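Local structure of ESX secretion system protein EccC (Thermomonospora curvata, 4NH0) at residues H332-G346 with M353-E367. The protein serves as an ATPase of the type VII (ESX) secretion system, which exports proteins including EsxA and EsxB, and might be its translocase subunit. Residues are numbered along the deposited sequence; the frame is centred on the assembly and turned at random.
Sequences HSPEVLNFVLVDFKG and MEGLRHVSAIITNLE
F344 O is gripped by two successive backbone amides, L366 N at 2.7 Å from above the carbonyl plane and E367 N at 2.9 Å nearly along the C=O axis. F344 sets CG opposite its backbone N (chi1 176°), which turns the ring back over the other segment, where E367 CB makes a CH-pi contact 4.2 Å from the ring centroid. At the other end, the N-H at H358 NE2 points to H332 O (2.8 Å, 152° at the hydrogen), the acceptor lying in the ring plane, while P334 CG sits over one face, 3.5 Å from the centroid; W269 meets the same ring nearly perpendicularly. Replacing H358 by an alanine would probably leave H332 O without this bond and a gap beside P334 CG. Between these ends, strands 337-343 and 361-364 run parallel, their short-segment axes 6° from each other, with I363 N bonding L341 O at 2.9 Å. L341 CD1 packs on M353 CG (3.8 Å) on one face; V342 and I363 lie side by side on the other, against M376. The pair ends the P-loop NTPase sheet of FtsK 1, 359-364 as edge strand, with the F344 side chain beside E425, the probable active-site residue.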
ATOM      1  N   HIS A 332     -21.153  32.736 -31.515  1.00 75.86           N
ATOM      2  CA  HIS A 332     -21.023  33.059 -30.101  1.00 73.38           C
ATOM      3  C   HIS A 332     -19.596  32.860 -29.611  1.00 81.66           C
ATOM      4  O   HIS A 332     -18.863  32.014 -30.122  1.00 84.15           O
ATOM      5  CB  HIS A 332     -21.979  32.206 -29.266  1.00 69.30           C
ATOM      6  CG  HIS A 332     -23.415  32.342 -29.663  1.00 63.24           C
ATOM      7  ND1 HIS A 332     -23.917  31.818 -30.834  1.00 77.32           N
ATOM      8  CD2 HIS A 332     -24.456  32.947 -29.045  1.00 74.65           C
ATOM      9  CE1 HIS A 332     -25.206  32.091 -30.920  1.00 89.89           C
ATOM     10  NE2 HIS A 332     -25.557  32.777 -29.847  1.00 83.67           N
ATOM     11  N   SER A 333     -19.207  33.649 -28.616  1.00 82.82           N
ATOM     12  CA  SER A 333     -17.897  33.515 -27.996  1.00 79.56           C
ATOM     13  C   SER A 333     -17.940  32.436 -26.922  1.00 86.19           C
ATOM     14  O   SER A 333     -19.005  32.150 -26.378  1.00 81.57           O
ATOM     15  CB  SER A 333     -17.449  34.850 -27.395  1.00 85.31           C
ATOM     16  OG  SER A 333     -18.270  35.212 -26.300  1.00109.09           O
ATOM     17  N   PRO A 334     -16.782  31.830 -26.611  1.00 80.98           N
ATOM     18  CA  PRO A 334     -16.706  30.859 -25.514  1.00 76.42           C
ATOM     19  C   PRO A 334     -17.085  31.494 -24.182  1.00 86.24           C
ATOM     20  O   PRO A 334     -17.388  30.797 -23.215  1.00 82.55           O
ATOM     21  CB  PRO A 334     -15.235  30.434 -25.518  1.00 73.49           C
ATOM     22  CG  PRO A 334     -14.761  30.726 -26.896  1.00 73.63           C
ATOM     23  CD  PRO A 334     -15.499  31.954 -27.323  1.00 71.32           C
ATOM     24  N   GLU A 335     -17.063  32.821 -24.152  1.00 81.90           N
ATOM     25  CA  GLU A 335     -17.424  33.593 -22.975  1.00 81.02           C
ATOM     26  C   GLU A 335     -18.899  33.421 -22.624  1.00 84.10           C
ATOM     27  O   GLU A 335     -19.284  33.525 -21.461  1.00 83.41           O
ATOM     28  CB  GLU A 335     -17.102  35.071 -23.210  1.00 90.34           C
ATOM     29  CG  GLU A 335     -17.021  35.920 -21.956  1.00 99.49           C
ATOM     30  CD  GLU A 335     -16.421  37.286 -22.227  1.00115.22           C
ATOM     31  OE1 GLU A 335     -17.116  38.300 -22.003  1.00125.61           O
ATOM     32  OE2 GLU A 335     -15.255  37.347 -22.669  1.00100.33           O
ATOM     33  N   VAL A 336     -19.722  33.151 -23.633  1.00 82.00           N
ATOM     34  CA  VAL A 336     -21.164  33.054 -23.434  1.00 72.32           C
ATOM     35  C   VAL A 336     -21.737  31.690 -23.811  1.00 74.75           C
ATOM     36  O   VAL A 336     -22.934  31.455 -23.653  1.00 70.17           O
ATOM     37  CB  VAL A 336     -21.911  34.128 -24.243  1.00 67.14           C
ATOM     38  CG1 VAL A 336     -21.518  35.517 -23.772  1.00 81.76           C
ATOM     39  CG2 VAL A 336     -21.632  33.963 -25.727  1.00 74.25           C
ATOM     40  N   LEU A 337     -20.888  30.790 -24.296  1.00 77.57           N
ATOM     41  CA  LEU A 337     -21.358  29.472 -24.712  1.00 72.20           C
ATOM     42  C   LEU A 337     -20.284  28.393 -24.613  1.00 74.12           C
ATOM     43  O   LEU A 337     -19.201  28.526 -25.183  1.00 63.54           O
ATOM     44  CB  LEU A 337     -21.893  29.534 -26.143  1.00 59.35           C
ATOM     45  CG  LEU A 337     -22.437  28.226 -26.716  1.00 50.38           C
ATOM     46  CD1 LEU A 337     -23.562  27.694 -25.849  1.00 57.16           C
ATOM     47  CD2 LEU A 337     -22.909  28.428 -28.144  1.00 53.83           C
ATOM     48  N   ASN A 338     -20.596  27.321 -23.891  1.00 62.71           N
ATOM     49  CA  ASN A 338     -19.705  26.170 -23.791  1.00 64.51           C
ATOM     50  C   ASN A 338     -20.414  24.875 -24.170  1.00 67.23           C
ATOM     51  O   ASN A 338     -21.618  24.734 -23.960  1.00 70.36           O
ATOM     52  CB  ASN A 338     -19.128  26.055 -22.379  1.00 65.55           C
ATOM     53  CG  ASN A 338     -18.051  27.085 -22.103  1.00 78.74           C
ATOM     54  OD1 ASN A 338     -17.550  27.735 -23.019  1.00 77.56           O
ATOM     55  ND2 ASN A 338     -17.683  27.232 -20.836  1.00 64.31           N
ATOM     56  N   PHE A 339     -19.663  23.929 -24.725  1.00 71.09           N
ATOM     57  CA  PHE A 339     -20.239  22.669 -25.185  1.00 66.86           C
ATOM     58  C   PHE A 339     -19.780  21.469 -24.366  1.00 58.86           C
ATOM     59  O   PHE A 339     -18.660  21.436 -23.860  1.00 69.11           O
ATOM     60  CB  PHE A 339     -19.889  22.422 -26.655  1.00 75.04           C
ATOM     61  CG  PHE A 339     -20.497  23.412 -27.602  1.00 75.80           C
ATOM     62  CD1 PHE A 339     -21.840  23.342 -27.929  1.00 69.67           C
ATOM     63  CD2 PHE A 339     -19.721  24.397 -28.184  1.00 63.65           C
ATOM     64  CE1 PHE A 339     -22.399  24.249 -28.807  1.00 74.37           C
ATOM     65  CE2 PHE A 339     -20.275  25.306 -29.061  1.00 64.31           C
ATOM     66  CZ  PHE A 339     -21.615  25.232 -29.373  1.00 75.62           C
ATOM     67  N   VAL A 340     -20.666  20.488 -24.241  1.00 59.66           N
ATOM     68  CA  VAL A 340     -20.300  19.170 -23.742  1.00 56.04           C
ATOM     69  C   VAL A 340     -20.759  18.142 -24.767  1.00 71.31           C
ATOM     70  O   VAL A 340     -21.935  17.788 -24.824  1.00 74.91           O
ATOM     71  CB  VAL A 340     -20.925  18.864 -22.372  1.00 63.59           C
ATOM     72  CG1 VAL A 340     -20.578  17.448 -21.939  1.00 61.33           C
ATOM     73  CG2 VAL A 340     -20.446  19.864 -21.338  1.00 65.43           C
ATOM     74  N   LEU A 341     -19.824  17.683 -25.589  1.00 60.50           N
ATOM     75  CA  LEU A 341     -20.149  16.797 -26.696  1.00 56.73           C
ATOM     76  C   LEU A 341     -19.982  15.336 -26.297  1.00 58.67           C
ATOM     77  O   LEU A 341     -18.878  14.885 -25.997  1.00 70.84           O
ATOM     78  CB  LEU A 341     -19.275  17.130 -27.904  1.00 62.50           C
ATOM     79  CG  LEU A 341     -19.286  18.619 -28.257  1.00 61.42           C
ATOM     80  CD1 LEU A 341     -18.346  18.921 -29.411  1.00 65.94           C
ATOM     81  CD2 LEU A 341     -20.698  19.081 -28.575  1.00 63.67           C
ATOM     82  N   VAL A 342     -21.090  14.601 -26.295  1.00 59.47           N
ATOM     83  CA  VAL A 342     -21.093  13.224 -25.822  1.00 61.23           C
ATOM     84  C   VAL A 342     -21.628  12.251 -26.869  1.00 71.98           C
ATOM     85  O   VAL A 342     -22.694  12.467 -27.443  1.00 68.85           O
ATOM     86  CB  VAL A 342     -21.936  13.082 -24.540  1.00 65.25           C
ATOM     87  CG1 VAL A 342     -21.917  11.647 -24.045  1.00 66.67           C
ATOM     88  CG2 VAL A 342     -21.430  14.027 -23.464  1.00 62.52           C
ATOM     89  N   ASP A 343     -20.877  11.182 -27.112  1.00 75.97           N
ATOM     90  CA  ASP A 343     -21.332  10.100 -27.977  1.00 86.27           C
ATOM     91  C   ASP A 343     -21.187   8.774 -27.240  1.00 82.51           C
ATOM     92  O   ASP A 343     -20.093   8.414 -26.810  1.00 84.77           O
ATOM     93  CB  ASP A 343     -20.542  10.077 -29.287  1.00102.40           C
ATOM     94  CG  ASP A 343     -21.237   9.276 -30.374  1.00101.25           C
ATOM     95  OD1 ASP A 343     -22.111   8.449 -30.046  1.00 91.74           O
ATOM     96  OD2 ASP A 343     -20.906   9.475 -31.562  1.00 98.31           O
ATOM     97  N   PHE A 344     -22.295   8.054 -27.093  1.00 76.89           N
ATOM     98  CA  PHE A 344     -22.293   6.795 -26.357  1.00 80.28           C
ATOM     99  C   PHE A 344     -21.451   5.734 -27.053  1.00 89.98           C
ATOM    100  O   PHE A 344     -20.702   5.001 -26.407  1.00103.86           O
ATOM    101  CB  PHE A 344     -23.721   6.284 -26.166  1.00 93.86           C
ATOM    102  CG  PHE A 344     -23.797   4.946 -25.492  1.00 93.11           C
ATOM    103  CD1 PHE A 344     -23.496   4.814 -24.148  1.00 89.67           C
ATOM    104  CD2 PHE A 344     -24.173   3.819 -26.202  1.00105.64           C
ATOM    105  CE1 PHE A 344     -23.565   3.585 -23.525  1.00 93.96           C
ATOM    106  CE2 PHE A 344     -24.244   2.586 -25.584  1.00109.35           C
ATOM    107  CZ  PHE A 344     -23.939   2.470 -24.244  1.00102.21           C
ATOM    108  N   LYS A 345     -21.578   5.655 -28.374  1.00 86.88           N
ATOM    109  CA  LYS A 345     -20.794   4.709 -29.156  1.00 93.01           C
ATOM    110  C   LYS A 345     -19.611   5.417 -29.813  1.00 92.09           C
ATOM    111  O   LYS A 345     -19.556   6.645 -29.846  1.00 98.38           O
ATOM    112  CB  LYS A 345     -21.670   4.023 -30.209  1.00 98.53           C
ATOM    113  CG  LYS A 345     -23.007   3.534 -29.662  1.00 94.46           C
ATOM    114  CD  LYS A 345     -23.733   2.635 -30.650  1.00 87.80           C
ATOM    115  CE  LYS A 345     -22.819   1.542 -31.181  1.00 90.93           C
ATOM    116  NZ  LYS A 345     -23.565   0.537 -31.989  1.00 98.51           N
ATOM    117  N   GLY A 346     -18.668   4.640 -30.337  1.00106.11           N
ATOM    118  CA  GLY A 346     -17.440   5.189 -30.886  1.00111.33           C
ATOM    119  C   GLY A 346     -17.602   5.991 -32.163  1.00106.36           C
ATOM    120  O   GLY A 346     -16.915   5.742 -33.152  1.00109.49           O
ATOM    121  N   MET A 353     -13.199  18.883 -32.904  1.00 84.76           N
ATOM    122  CA  MET A 353     -13.786  19.947 -32.097  1.00 88.51           C
ATOM    123  C   MET A 353     -12.866  20.382 -30.960  1.00 89.80           C
ATOM    124  O   MET A 353     -13.125  21.385 -30.298  1.00 88.49           O
ATOM    125  CB  MET A 353     -15.129  19.495 -31.518  1.00 97.29           C
ATOM    126  CG  MET A 353     -16.168  19.097 -32.551  1.00 93.30           C
ATOM    127  SD  MET A 353     -17.121  20.492 -33.175  1.00 96.10           S
ATOM    128  CE  MET A 353     -18.427  19.636 -34.052  1.00 92.92           C
ATOM    129  N   GLU A 354     -11.797  19.622 -30.740  1.00103.23           N
ATOM    130  CA  GLU A 354     -10.901  19.849 -29.608  1.00 91.23           C
ATOM    131  C   GLU A 354     -10.292  21.249 -29.599  1.00 89.62           C
ATOM    132  O   GLU A 354     -10.083  21.836 -28.537  1.00 84.45           O
ATOM    133  CB  GLU A 354      -9.779  18.807 -29.600  1.00 93.58           C
ATOM    134  CG  GLU A 354     -10.257  17.364 -29.512  1.00 98.64           C
ATOM    135  CD  GLU A 354     -10.467  16.734 -30.874  1.00104.12           C
ATOM    136  OE1 GLU A 354     -10.017  17.322 -31.879  1.00100.47           O
ATOM    137  OE2 GLU A 354     -11.078  15.647 -30.939  1.00 89.38           O
ATOM    138  N   GLY A 355     -10.010  21.778 -30.784  1.00 91.61           N
ATOM    139  CA  GLY A 355      -9.363  23.072 -30.910  1.00 88.98           C
ATOM    140  C   GLY A 355     -10.200  24.236 -30.416  1.00 81.32           C
ATOM    141  O   GLY A 355      -9.661  25.250 -29.971  1.00 81.54           O
ATOM    142  N   LEU A 356     -11.518  24.094 -30.491  1.00 90.33           N
ATOM    143  CA  LEU A 356     -12.425  25.163 -30.089  1.00 84.15           C
ATOM    144  C   LEU A 356     -12.390  25.397 -28.584  1.00 80.16           C
ATOM    145  O   LEU A 356     -12.402  24.450 -27.798  1.00 78.88           O
ATOM    146  CB  LEU A 356     -13.853  24.847 -30.535  1.00 78.41           C
ATOM    147  CG  LEU A 356     -14.059  24.620 -32.033  1.00 65.20           C
ATOM    148  CD1 LEU A 356     -15.532  24.417 -32.347  1.00 65.07           C
ATOM    149  CD2 LEU A 356     -13.493  25.779 -32.834  1.00 80.02           C
ATOM    150  N   ARG A 357     -12.352  26.665 -28.191  1.00 85.62           N
ATOM    151  CA  ARG A 357     -12.349  27.033 -26.780  1.00 88.52           C
ATOM    152  C   ARG A 357     -13.735  26.865 -26.169  1.00 83.31           C
ATOM    153  O   ARG A 357     -13.896  26.910 -24.952  1.00 81.37           O
ATOM    154  CB  ARG A 357     -11.870  28.475 -26.602  1.00 81.61           C
ATOM    155  CG  ARG A 357     -10.420  28.704 -26.992  1.00 87.25           C
ATOM    156  CD  ARG A 357      -9.473  27.992 -26.042  1.00 94.14           C
ATOM    157  NE  ARG A 357      -8.080  28.345 -26.295  1.00103.51           N
ATOM    158  CZ  ARG A 357      -7.484  29.426 -25.803  1.00105.58           C
ATOM    159  NH1 ARG A 357      -8.162  30.264 -25.029  1.00 93.08           N
ATOM    160  NH2 ARG A 357      -6.213  29.672 -26.085  1.00106.53           N
ATOM    161  N   HIS A 358     -14.736  26.677 -27.022  1.00 74.79           N
ATOM    162  CA  HIS A 358     -16.102  26.479 -26.561  1.00 71.05           C
ATOM    163  C   HIS A 358     -16.265  25.104 -25.929  1.00 76.10           C
ATOM    164  O   HIS A 358     -17.042  24.926 -24.993  1.00 72.58           O
ATOM    165  CB  HIS A 358     -17.091  26.633 -27.716  1.00 87.75           C
ATOM    166  CG  HIS A 358     -16.949  27.914 -28.474  1.00 72.61           C
ATOM    167  ND1 HIS A 358     -15.917  28.148 -29.357  1.00 63.38           N
ATOM    168  CD2 HIS A 358     -17.717  29.030 -28.490  1.00 73.93           C
ATOM    169  CE1 HIS A 358     -16.052  29.353 -29.880  1.00 76.42           C
ATOM    170  NE2 HIS A 358     -17.136  29.910 -29.370  1.00 80.61           N
ATOM    171  N   VAL A 359     -15.525  24.131 -26.447  1.00 76.82           N
ATOM    172  CA  VAL A 359     -15.679  22.748 -26.018  1.00 79.52           C
ATOM    173  C   VAL A 359     -14.979  22.467 -24.696  1.00 78.05           C
ATOM    174  O   VAL A 359     -13.752  22.507 -24.608  1.00 76.75           O
ATOM    175  CB  VAL A 359     -15.140  21.778 -27.076  1.00 81.62           C
ATOM    176  CG1 VAL A 359     -15.426  20.350 -26.662  1.00 91.33           C
ATOM    177  CG2 VAL A 359     -15.764  22.075 -28.428  1.00 83.74           C
ATOM    178  N   SER A 360     -15.769  22.174 -23.669  1.00 75.05           N
ATOM    179  CA  SER A 360     -15.228  21.835 -22.361  1.00 76.05           C
ATOM    180  C   SER A 360     -14.776  20.381 -22.314  1.00 77.29           C
ATOM    181  O   SER A 360     -13.790  20.052 -21.656  1.00 83.42           O
ATOM    182  CB  SER A 360     -16.262  22.096 -21.266  1.00 83.23           C
ATOM    183  OG  SER A 360     -15.799  21.629 -20.012  1.00 88.83           O
ATOM    184  N   ALA A 361     -15.500  19.515 -23.018  1.00 77.96           N
ATOM    185  CA  ALA A 361     -15.201  18.087 -22.999  1.00 75.10           C
ATOM    186  C   ALA A 361     -15.803  17.344 -24.188  1.00 83.74           C
ATOM    187  O   ALA A 361     -16.939  17.596 -24.582  1.00 86.98           O
ATOM    188  CB  ALA A 361     -15.694  17.471 -21.704  1.00 73.46           C
ATOM    189  N   ILE A 362     -15.026  16.423 -24.750  1.00 78.59           N
ATOM    190  CA  ILE A 362     -15.522  15.516 -25.779  1.00 67.96           C
ATOM    191  C   ILE A 362     -15.489  14.087 -25.252  1.00 70.07           C
ATOM    192  O   ILE A 362     -14.447  13.432 -25.270  1.00 86.87           O
ATOM    193  CB  ILE A 362     -14.698  15.603 -27.077  1.00 72.78           C
ATOM    194  CG1 ILE A 362     -14.721  17.026 -27.631  1.00 64.48           C
ATOM    195  CG2 ILE A 362     -15.235  14.633 -28.117  1.00 69.08           C
ATOM    196  CD1 ILE A 362     -13.921  17.200 -28.901  1.00 72.41           C
ATOM    197  N   ILE A 363     -16.632  13.614 -24.771  1.00 65.71           N
ATOM    198  CA  ILE A 363     -16.720  12.279 -24.199  1.00 67.19           C
ATOM    199  C   ILE A 363     -17.210  11.276 -25.236  1.00 82.61           C
ATOM    200  O   ILE A 363     -18.409  11.161 -25.485  1.00 87.93           O
ATOM    201  CB  ILE A 363     -17.654  12.253 -22.980  1.00 77.05           C
ATOM    202  CG1 ILE A 363     -17.296  13.386 -22.017  1.00 71.76           C
ATOM    203  CG2 ILE A 363     -17.577  10.909 -22.281  1.00 75.44           C
ATOM    204  CD1 ILE A 363     -18.234  13.504 -20.839  1.00 66.15           C
ATOM    205  N   THR A 364     -16.273  10.554 -25.841  1.00 87.29           N
ATOM    206  CA  THR A 364     -16.606   9.590 -26.881  1.00 89.34           C
ATOM    207  C   THR A 364     -16.400   8.158 -26.406  1.00 89.93           C
ATOM    208  O   THR A 364     -15.600   7.904 -25.505  1.00 97.78           O
ATOM    209  CB  THR A 364     -15.764   9.820 -28.150  1.00 97.00           C
ATOM    210  OG1 THR A 364     -15.971   8.737 -29.064  1.00101.08           O
ATOM    211  CG2 THR A 364     -14.287   9.900 -27.800  1.00 89.52           C
ATOM    212  N   ASN A 365     -17.137   7.234 -27.017  1.00 87.52           N
ATOM    213  CA  ASN A 365     -16.993   5.804 -26.759  1.00 94.87           C
ATOM    214  C   ASN A 365     -17.205   5.438 -25.292  1.00 87.86           C
ATOM    215  O   ASN A 365     -16.249   5.307 -24.529  1.00 87.92           O
ATOM    216  CB  ASN A 365     -15.614   5.328 -27.224  1.00 94.96           C
ATOM    217  CG  ASN A 365     -15.511   3.820 -27.297  1.00118.00           C
ATOM    218  OD1 ASN A 365     -16.512   3.109 -27.204  1.00111.91           O
ATOM    219  ND2 ASN A 365     -14.294   3.321 -27.472  1.00123.36           N
ATOM    220  N   LEU A 366     -18.467   5.270 -24.905  1.00 84.77           N
ATOM    221  CA  LEU A 366     -18.809   4.913 -23.532  1.00 74.98           C
ATOM    222  C   LEU A 366     -19.392   3.510 -23.448  1.00 85.10           C
ATOM    223  O   LEU A 366     -19.556   2.962 -22.357  1.00 94.84           O
ATOM    224  CB  LEU A 366     -19.796   5.921 -22.947  1.00 74.55           C
ATOM    225  CG  LEU A 366     -19.265   7.339 -22.744  1.00 67.11           C
ATOM    226  CD1 LEU A 366     -20.315   8.211 -22.084  1.00 60.50           C
ATOM    227  CD2 LEU A 366     -17.993   7.305 -21.917  1.00 68.09           C
ATOM    228  N   GLU A 367     -19.705   2.934 -24.603  1.00 89.80           N
ATOM    229  CA  GLU A 367     -20.276   1.595 -24.666  1.00 99.93           C
ATOM    230  C   GLU A 367     -19.288   0.550 -24.159  1.00107.04           C
ATOM    231  O   GLU A 367     -19.682  -0.525 -23.710  1.00106.92           O
ATOM    232  CB  GLU A 367     -20.700   1.261 -26.099  1.00103.64           C
ATOM    233  CG  GLU A 367     -19.537   0.935 -27.023  1.00124.39           C
ATOM    234  CD  GLU A 367     -19.922   0.923 -28.487  1.00118.07           C
ATOM    235  OE1 GLU A 367     -20.989   0.366 -28.818  1.00102.59           O
ATOM    236  OE2 GLU A 367     -19.153   1.465 -29.308  1.00113.37           O
TER